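Local coordinates for protein formyltransferase PseJ (Anoxybacillus kamchatkensis G10, PDB 6EDK) that is a protein of the formyl transferase family whose single chain holds the ligand 1YA in a pocket, at residues 109-114 and 139-144. Sequence-based numbering, arbitrary orientation.
Sequences WSFLED and VTYYEN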
# COMPACT_ATOMS: atom_id res chain seq x y z
N TRP A 109 3.28 -14.12 -0.22
CA TRP A 109 4.12 -14.45 0.93
C TRP A 109 3.32 -14.68 2.19
O TRP A 109 3.74 -15.46 3.07
CB TRP A 109 5.16 -13.38 1.16
CG TRP A 109 6.25 -13.49 0.20
CD1 TRP A 109 6.49 -12.69 -0.87
CD2 TRP A 109 7.24 -14.50 0.18
NE1 TRP A 109 7.60 -13.15 -1.57
CE2 TRP A 109 8.06 -14.28 -0.94
CE3 TRP A 109 7.51 -15.62 1.01
CZ2 TRP A 109 9.17 -15.11 -1.26
CZ3 TRP A 109 8.60 -16.44 0.68
CH2 TRP A 109 9.40 -16.17 -0.46
N SER A 110 2.13 -14.02 2.31
CA SER A 110 1.29 -14.27 3.46
C SER A 110 0.82 -15.71 3.50
O SER A 110 0.59 -16.24 4.59
CB SER A 110 0.10 -13.30 3.47
OG SER A 110 -0.93 -13.70 2.59
N PHE A 111 0.74 -16.38 2.36
CA PHE A 111 0.39 -17.80 2.34
C PHE A 111 1.62 -18.69 2.46
O PHE A 111 1.63 -19.62 3.29
CB PHE A 111 -0.38 -18.12 1.07
CG PHE A 111 -1.75 -17.58 1.11
CD1 PHE A 111 -2.71 -18.23 1.84
CD2 PHE A 111 -2.07 -16.40 0.51
CE1 PHE A 111 -3.99 -17.70 1.93
CE2 PHE A 111 -3.35 -15.89 0.59
CZ PHE A 111 -4.30 -16.55 1.33
N LEU A 112 2.67 -18.37 1.70
CA LEU A 112 3.89 -19.17 1.76
C LEU A 112 4.44 -19.25 3.17
O LEU A 112 4.91 -20.32 3.61
CB LEU A 112 4.94 -18.61 0.81
CG LEU A 112 4.62 -18.74 -0.67
CD1 LEU A 112 5.65 -17.99 -1.47
CD2 LEU A 112 4.54 -20.18 -1.13
N GLU A 113 4.42 -18.15 3.92
CA GLU A 113 4.96 -18.09 5.27
C GLU A 113 3.88 -18.10 6.34
O GLU A 113 4.21 -17.96 7.52
CB GLU A 113 5.88 -16.86 5.41
CG GLU A 113 7.20 -17.06 4.64
CD GLU A 113 8.13 -15.88 4.64
OE1 GLU A 113 7.76 -14.77 5.10
OE2 GLU A 113 9.26 -16.04 4.15
N ASP A 114 2.62 -18.32 5.96
CA ASP A 114 1.46 -18.48 6.83
C ASP A 114 1.44 -17.36 7.87
O ASP A 114 1.39 -17.59 9.07
CB ASP A 114 1.43 -19.90 7.48
CG ASP A 114 0.09 -20.23 8.15
OD1 ASP A 114 -0.95 -19.61 7.87
OD2 ASP A 114 0.05 -21.17 8.99
N VAL A 139 -7.75 -9.42 6.95
CA VAL A 139 -8.57 -9.98 5.89
C VAL A 139 -8.35 -11.48 5.94
O VAL A 139 -7.25 -11.96 5.64
CB VAL A 139 -8.18 -9.43 4.50
CG1 VAL A 139 -8.94 -10.10 3.41
CG2 VAL A 139 -8.39 -7.90 4.45
N THR A 140 -9.40 -12.20 6.23
CA THR A 140 -9.35 -13.64 6.28
C THR A 140 -9.60 -14.24 4.90
O THR A 140 -10.01 -13.59 3.94
CB THR A 140 -10.38 -14.19 7.27
OG1 THR A 140 -11.66 -13.58 6.99
CG2 THR A 140 -9.91 -13.88 8.72
N TYR A 141 -9.33 -15.52 4.80
CA TYR A 141 -9.50 -16.23 3.56
C TYR A 141 -10.30 -17.50 3.83
O TYR A 141 -10.58 -17.85 4.98
CB TYR A 141 -8.19 -16.60 2.96
CG TYR A 141 -7.39 -17.57 3.75
CD1 TYR A 141 -6.67 -17.16 4.86
CD2 TYR A 141 -7.40 -18.92 3.44
CE1 TYR A 141 -5.91 -18.07 5.60
CE2 TYR A 141 -6.64 -19.81 4.15
CZ TYR A 141 -5.91 -19.40 5.23
OH TYR A 141 -5.17 -20.33 5.93
N TYR A 142 -10.68 -18.15 2.76
CA TYR A 142 -11.59 -19.27 2.82
C TYR A 142 -10.95 -20.47 2.17
O TYR A 142 -10.03 -20.37 1.35
CB TYR A 142 -12.90 -18.95 2.12
CG TYR A 142 -13.61 -17.78 2.71
CD1 TYR A 142 -13.40 -16.51 2.21
CD2 TYR A 142 -14.45 -17.91 3.79
CE1 TYR A 142 -14.02 -15.42 2.75
CE2 TYR A 142 -15.10 -16.81 4.34
CZ TYR A 142 -14.88 -15.57 3.81
OH TYR A 142 -15.50 -14.44 4.35
N GLU A 143 -11.55 -21.64 2.50
CA GLU A 143 -10.96 -22.91 2.14
C GLU A 143 -10.58 -23.01 0.68
O GLU A 143 -9.52 -23.57 0.36
CB GLU A 143 -11.94 -24.07 2.47
CG GLU A 143 -11.38 -25.47 2.11
CD GLU A 143 -12.40 -26.61 2.25
OE1 GLU A 143 -13.57 -26.36 2.64
OE2 GLU A 143 -12.03 -27.78 1.96
N ASN A 144 -11.41 -22.52 -0.23
CA ASN A 144 -11.12 -22.71 -1.65
C ASN A 144 -10.65 -21.43 -2.36
O ASN A 144 -10.64 -21.37 -3.60
CB ASN A 144 -12.34 -23.31 -2.37
CG ASN A 144 -12.56 -24.81 -2.02
OD1 ASN A 144 -13.53 -25.17 -1.36
ND2 ASN A 144 -11.63 -25.66 -2.43
O HOH W 1 -2.03 -19.15 5.66
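F111 sets one edge of its ring against a face of the Y141 ring, a T-shaped stack with centroids 5.1 Å apart and planes at 79°. Atom CE1 of F111 leads: it stands 3.8 Å above the tyrosine plane, over the ring centre, so the six ring carbons of Y141 all lie 3.9 to 4.2 Å from F111 CE1, CG and CD2 among the closest. The two side chains run past each other in opposite directions. Y141 leaves the loop toward helix 106-112, and its chi1 of 65° puts CG between the backbone N and the carbonyl carbon, presenting a ring face to F111. This pair joins the C-terminal end of that helix to the loop leading from 133-138, an outermost strand of the mixed six-stranded sheet, into helix 147-169. A Schellman motif ends the helix here: S115 N bonds to S110 O, with the weaker D114 N to F111 O bond inside it, and D114, at positive phi, is the C-prime residue. From this turn D114 OD1 accepts a bond from a water (O to OD1 2.5 Å), whose other leg, to Y141 OH at 3.4 Å, is weak. K117 makes a cation-pi contact with F111, T150 of helix 147-169 touches the same phenylalanine, and Y141 also packs on I210.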